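Local coordinates for conjugal transfer protein (Escherichia coli, PDB 5WIO), which probably serves as a VirB8-like inner-membrane component of the type IV secretion channel for plasmid conjugation, this piece being its C-terminal, NTF2-like soluble domain, at residues Y37-E42 with V90-V95; S85-V90 with R113-P118. One frame throughout, in Å; residues are numbered along the deposited sequence.

From the N terminus, helix 27-42 comes first, and its last turns (37-42) meet strand 86-98 at 90-95 in contact 1. This closes a loop of 47 residues that takes in helices 49-58, 62-69 and 78-81 and the start of the strand itself. Contact 2 begins within that loop, at 85-90, and ends beyond it at 113-118, so the two contacts cross along the chain; it closes the hairpin of strands 86-98 and 103-114 at its open end. Val90 belongs to both contacts, whose centres lie about 18 Å apart. Together they fasten the helical layer to the sheet and the outermost strand to its neighbour, and the bound ligand XXE, 4-(1H-pyrrol-1-yl)pyridine-2-carboxylic acid, touches both.

Contact 1: Y37-E42 with V90-V95; sequences YVIHRE and VKINSV. With XXE (4-(1H-pyrrol-1-yl)pyridine-2-carboxylic acid), chain E.
Val90 meets the last turns of helix 27-42 with both of its methyls. CG1 lies against Ile39, 4.1 Å from Ile39 CG1, while CG2 turns to the backbone of Glu42, 3.6 Å from Glu42 C. The split follows from the Val90 torsion: CG1 stands opposite the backbone N (chi1 159°) and CG2 beside it, so the two methyls diverge. Cutting Val90 back to an alanine is likely to open a gap between helix and strand, losing the methyl contacts to Ile39 CG1 and to C and CB of Glu42, with Ile92 CD1 as the remaining partner of Ile39 CG1 on 90-95. The second patch is supplied by Ile92, whose CD1 reaches the helix at Val38 CG1 (4.3 Å) and Ile39 CG1 (4.4 Å).

Ile39 is divided between two neighbours. Its CG1 sits beside its own backbone N (chi1 -52°) and serves the strand, whereas the CG2 branch approaches the XXE carboxylate, 3.7 Å from OAN. Ile39 O comes closer still, 3.1 Å from XXE OAN, a close approach of two oxygens. His40 does not meet the strand, but XXE OAN approaches its ring obliquely, 3.6 Å from His40 ND1, which is hydrogen-bonded to Asp52; that bond helps to fix the ring.

The axes of the two segments approach to 8.7 Å at 150°, a helix running roughly antiparallel to the strand it covers. Glu42 contributes CB to the interface, and its carboxylate leads away to a hydrogen bond between Glu42 OE2 and Tyr156 OH on strand 151-160. Val38 reaches onward to Ile106, and Val90 also touches Thr110, both on strand 103-114, so the helix end packs across the concave sheet of an NTF2-like fold, with His40 against Ala55 and Val56 of helix 49-58.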
# COMPACT_ATOMS: atom_id res chain seq x y z
N TYR A 37 3.52 4.88 -7.06
CA TYR A 37 4.17 5.79 -8.00
C TYR A 37 4.24 5.20 -9.40
O TYR A 37 3.83 5.83 -10.37
CB TYR A 37 5.58 6.13 -7.50
CG TYR A 37 6.31 7.15 -8.35
CD1 TYR A 37 6.20 8.51 -8.10
CD2 TYR A 37 7.13 6.75 -9.40
CE1 TYR A 37 6.87 9.44 -8.86
CE2 TYR A 37 7.81 7.68 -10.17
CZ TYR A 37 7.67 9.02 -9.90
OH TYR A 37 8.34 9.95 -10.66
N VAL A 38 4.75 3.97 -9.49
CA VAL A 38 4.89 3.29 -10.77
C VAL A 38 3.53 3.10 -11.46
O VAL A 38 3.43 3.20 -12.68
CB VAL A 38 5.56 1.91 -10.60
CG1 VAL A 38 5.55 1.14 -11.91
CG2 VAL A 38 6.97 2.08 -10.07
N ILE A 39 2.50 2.82 -10.67
CA ILE A 39 1.16 2.64 -11.21
C ILE A 39 0.62 3.96 -11.73
O ILE A 39 -0.11 4.00 -12.73
CB ILE A 39 0.19 2.06 -10.17
CG1 ILE A 39 0.77 0.80 -9.52
CG2 ILE A 39 -1.16 1.76 -10.81
CD1 ILE A 39 -0.08 0.24 -8.41
N HIS A 40 0.97 5.05 -11.05
CA HIS A 40 0.54 6.38 -11.46
C HIS A 40 1.25 6.83 -12.73
O HIS A 40 0.64 7.43 -13.61
CB HIS A 40 0.78 7.39 -10.34
CG HIS A 40 -0.28 7.39 -9.28
ND1 HIS A 40 -1.62 7.46 -9.57
CD2 HIS A 40 -0.19 7.34 -7.93
CE1 HIS A 40 -2.32 7.45 -8.45
NE2 HIS A 40 -1.47 7.38 -7.44
N ARG A 41 2.54 6.55 -12.81
CA ARG A 41 3.37 7.10 -13.88
C ARG A 41 3.46 6.20 -15.11
O ARG A 41 3.71 6.69 -16.21
CB ARG A 41 4.78 7.39 -13.36
CG ARG A 41 5.68 8.06 -14.38
CD ARG A 41 7.04 8.38 -13.81
NE ARG A 41 7.94 8.91 -14.84
CZ ARG A 41 9.17 9.35 -14.60
NH1 ARG A 41 9.66 9.35 -13.37
NH2 ARG A 41 9.91 9.81 -15.60
N GLU A 42 3.25 4.90 -14.94
CA GLU A 42 3.38 3.98 -16.07
C GLU A 42 2.02 3.54 -16.62
O GLU A 42 1.95 2.93 -17.68
CB GLU A 42 4.20 2.76 -15.67
CG GLU A 42 5.65 3.07 -15.31
CD GLU A 42 6.43 3.70 -16.45
OE1 GLU A 42 5.91 3.74 -17.59
OE2 GLU A 42 7.56 4.16 -16.21
N VAL A 90 -1.07 -1.64 -15.51
CA VAL A 90 0.20 -1.91 -14.84
C VAL A 90 0.08 -3.02 -13.80
O VAL A 90 -0.90 -3.10 -13.07
CB VAL A 90 0.75 -0.64 -14.17
CG1 VAL A 90 1.75 -1.01 -13.08
CG2 VAL A 90 1.39 0.27 -15.20
N LYS A 91 1.10 -3.88 -13.75
CA LYS A 91 1.10 -5.03 -12.85
C LYS A 91 2.44 -5.18 -12.12
O LYS A 91 3.46 -5.47 -12.74
CB LYS A 91 0.79 -6.31 -13.62
CG LYS A 91 1.10 -7.59 -12.86
CD LYS A 91 0.17 -7.77 -11.66
CE LYS A 91 0.46 -9.08 -10.94
NZ LYS A 91 0.37 -10.25 -11.86
N ILE A 92 2.42 -4.99 -10.80
CA ILE A 92 3.63 -5.14 -9.99
C ILE A 92 3.97 -6.61 -9.78
O ILE A 92 3.09 -7.44 -9.56
CB ILE A 92 3.47 -4.46 -8.62
CG1 ILE A 92 3.02 -3.01 -8.79
CG2 ILE A 92 4.78 -4.54 -7.84
CD1 ILE A 92 3.98 -2.17 -9.61
N ASN A 93 5.26 -6.94 -9.94
CA ASN A 93 5.73 -8.32 -9.79
C ASN A 93 6.73 -8.58 -8.65
O ASN A 93 6.81 -9.70 -8.14
CB ASN A 93 6.32 -8.82 -11.11
CG ASN A 93 5.30 -8.84 -12.24
OD1 ASN A 93 4.19 -9.34 -12.08
ND2 ASN A 93 5.68 -8.28 -13.38
N SER A 94 7.56 -7.60 -8.33
CA SER A 94 8.42 -7.67 -7.16
C SER A 94 9.02 -6.33 -6.77
O SER A 94 9.16 -5.48 -7.61
CB SER A 94 9.53 -8.68 -7.39
OG SER A 94 10.18 -8.42 -8.59
N VAL A 95 9.43 -6.18 -5.52
CA VAL A 95 10.08 -4.96 -5.07
C VAL A 95 11.29 -5.25 -4.19
O VAL A 95 11.20 -6.01 -3.23
CB VAL A 95 9.10 -4.05 -4.29
CG1 VAL A 95 9.84 -2.85 -3.73
CG2 VAL A 95 7.95 -3.62 -5.19
OAM XXE E . -4.24 4.59 -9.98
CAL XXE E . -4.06 4.50 -11.22
OAN XXE E . -2.97 4.85 -11.73
CAH XXE E . -5.17 3.95 -12.10
CAG XXE E . -4.85 3.26 -13.26
NAI XXE E . -6.47 4.14 -11.75
CAJ XXE E . -7.47 3.66 -12.54
CAK XXE E . -7.15 2.97 -13.71
CAF XXE E . -5.85 2.78 -14.06
NAA XXE E . -5.53 2.08 -15.25
CAB XXE E . -4.50 2.40 -16.14
CAC XXE E . -4.54 1.47 -17.18
CAD XXE E . -5.59 0.57 -16.93
CAE XXE E . -6.20 0.95 -15.74

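Contact 2: S85-V90 with R113-P118; sequences SETTRV and RVRSNP. With XXE (4-(1H-pyrrol-1-yl)pyridine-2-carboxylic acid), chain E.
The guanidinium of Arg115 comes to Thr87 at its edge, a loose van der Waals approach with the threonine methyl CG2 near the guanidinium plane, 4.4 Å from Arg115 NH2. The Arg113 guanidinium turns back edge-on to its own loop, with Pro118 N in its plane, and NH2 makes a weak hydrogen bond to Pro118 O. Neither guanidinium hydrogen-bonds to residues 85-90, though Arg115 NH2 forms a salt bridge with Asp84, just before them.

Thr87 and Arg113 form an antiparallel hydrogen-bonded pair. Thr87 N donates to Arg113 O over 3.0 Å, though the position of that oxygen is less certain, and Arg113 N returns a bond to Thr87 O that is bent at the hydrogen (131°), with the donor nearly in line with the carbonyl. The Thr87 torsion (chi1 -175°) puts OG1 opposite its backbone N, hydrogen-bonded to Tyr44 O, and CG2 facing Arg113 CB at 3.8 Å. On the other face of the sheet, Glu86 and Val114 form a non-hydrogen-bonded pair, and the Glu86 carboxylate is salt-bridged to Arg112. Pairing ends with Arg115 N donating to Ser85 O, 3.0 Å and nearly straight at 173°, as a type I turn from Val114 to Asn117 leads off.

The XXE pyrrole lies by Thr87 and Thr88, its exact placement doubtful. Segments 85-90 and 113-118 close the open end of the hairpin of strands 86-98 and 103-114, their contact centred about 19 Å from the centre of the chain.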
# COMPACT_ATOMS: atom_id res chain seq x y z
N SER A 85 -8.70 6.05 -26.90
CA SER A 85 -8.52 5.10 -28.00
C SER A 85 -7.69 3.90 -27.55
O SER A 85 -7.68 2.86 -28.22
CB SER A 85 -7.85 5.78 -29.19
OG SER A 85 -6.58 6.31 -28.84
N GLU A 86 -7.01 4.04 -26.42
CA GLU A 86 -6.17 2.96 -25.89
C GLU A 86 -5.94 3.11 -24.39
O GLU A 86 -6.28 4.14 -23.80
CB GLU A 86 -4.83 2.93 -26.62
CG GLU A 86 -3.89 4.06 -26.25
CD GLU A 86 -2.54 3.95 -26.94
OE1 GLU A 86 -2.48 4.12 -28.18
OE2 GLU A 86 -1.54 3.69 -26.24
N THR A 87 -5.37 2.08 -23.78
CA THR A 87 -5.03 2.10 -22.36
C THR A 87 -3.86 1.17 -22.07
O THR A 87 -3.56 0.27 -22.85
CB THR A 87 -6.24 1.69 -21.49
OG1 THR A 87 -5.90 1.84 -20.10
CG2 THR A 87 -6.62 0.24 -21.76
N THR A 88 -3.17 1.45 -20.98
CA THR A 88 -2.15 0.58 -20.52
C THR A 88 -2.37 0.29 -19.07
O THR A 88 -2.39 1.17 -18.24
CB THR A 88 -0.80 1.23 -20.70
OG1 THR A 88 -0.58 1.41 -22.09
CG2 THR A 88 0.26 0.36 -20.17
N ARG A 89 -2.52 -0.98 -18.77
CA ARG A 89 -2.60 -1.47 -17.40
C ARG A 89 -1.22 -1.79 -16.82
O ARG A 89 -0.30 -2.16 -17.56
CB ARG A 89 -3.48 -2.72 -17.35
CG ARG A 89 -3.31 -3.57 -16.11
CD ARG A 89 -4.19 -4.81 -16.18
NE ARG A 89 -4.06 -5.49 -17.46
CZ ARG A 89 -4.70 -6.61 -17.78
NH1 ARG A 89 -5.53 -7.17 -16.91
NH2 ARG A 89 -4.52 -7.17 -18.97
N VAL A 90 -1.07 -1.64 -15.51
CA VAL A 90 0.20 -1.91 -14.84
C VAL A 90 0.08 -3.02 -13.80
O VAL A 90 -0.90 -3.10 -13.07
CB VAL A 90 0.75 -0.64 -14.17
CG1 VAL A 90 1.75 -1.01 -13.08
CG2 VAL A 90 1.39 0.27 -15.20
N ARG A 113 -3.64 -1.80 -24.49
CA ARG A 113 -4.81 -2.17 -25.27
C ARG A 113 -5.13 -1.05 -26.24
O ARG A 113 -4.82 0.12 -25.99
CB ARG A 113 -6.00 -2.44 -24.35
CG ARG A 113 -7.31 -2.66 -25.09
CD ARG A 113 -7.22 -3.86 -26.02
NE ARG A 113 -8.53 -4.34 -26.43
CZ ARG A 113 -8.78 -4.94 -27.59
NH1 ARG A 113 -7.79 -5.16 -28.45
NH2 ARG A 113 -10.01 -5.34 -27.88
N VAL A 114 -5.77 -1.41 -27.34
CA VAL A 114 -6.40 -0.44 -28.22
C VAL A 114 -7.84 -0.88 -28.49
O VAL A 114 -8.11 -2.06 -28.72
CB VAL A 114 -5.62 -0.25 -29.54
CG1 VAL A 114 -4.13 -0.14 -29.26
CG2 VAL A 114 -5.90 -1.39 -30.51
N ARG A 115 -8.76 0.07 -28.46
CA ARG A 115 -10.18 -0.24 -28.52
C ARG A 115 -10.63 -0.68 -29.90
O ARG A 115 -11.80 -1.04 -30.10
CB ARG A 115 -11.00 0.98 -28.07
CG ARG A 115 -10.64 1.47 -26.68
CD ARG A 115 -10.91 0.41 -25.63
NE ARG A 115 -10.44 0.81 -24.30
CZ ARG A 115 -11.02 1.75 -23.56
NH1 ARG A 115 -12.09 2.38 -24.01
NH2 ARG A 115 -10.53 2.05 -22.36
N SER A 116 -9.71 -0.67 -30.86
CA SER A 116 -10.03 -1.05 -32.23
C SER A 116 -9.58 -2.47 -32.56
O SER A 116 -9.98 -3.04 -33.57
CB SER A 116 -9.41 -0.06 -33.22
OG SER A 116 -8.01 0.03 -33.04
N ASN A 117 -8.73 -3.03 -31.71
CA ASN A 117 -8.26 -4.40 -31.91
C ASN A 117 -9.15 -5.42 -31.20
O ASN A 117 -9.91 -5.06 -30.30
CB ASN A 117 -6.81 -4.55 -31.44
CG ASN A 117 -5.82 -3.92 -32.40
OD1 ASN A 117 -6.15 -3.63 -33.55
ND2 ASN A 117 -4.59 -3.73 -31.94
N PRO A 118 -9.06 -6.69 -31.62
CA PRO A 118 -9.83 -7.78 -31.02
C PRO A 118 -9.52 -7.97 -29.54
O PRO A 118 -10.42 -7.86 -28.70
CB PRO A 118 -9.38 -9.01 -31.82
CG PRO A 118 -8.91 -8.45 -33.12
CD PRO A 118 -8.27 -7.14 -32.78
OAM XXE E . -4.24 4.59 -9.98
CAL XXE E . -4.06 4.50 -11.22
OAN XXE E . -2.97 4.85 -11.73
CAH XXE E . -5.17 3.95 -12.10
CAG XXE E . -4.85 3.26 -13.26
NAI XXE E . -6.47 4.14 -11.75
CAJ XXE E . -7.47 3.66 -12.54
CAK XXE E . -7.15 2.97 -13.71
CAF XXE E . -5.85 2.78 -14.06
NAA XXE E . -5.53 2.08 -15.25
CAB XXE E . -4.50 2.40 -16.14
CAC XXE E . -4.54 1.47 -17.18
CAD XXE E . -5.59 0.57 -16.93
CAE XXE E . -6.20 0.95 -15.74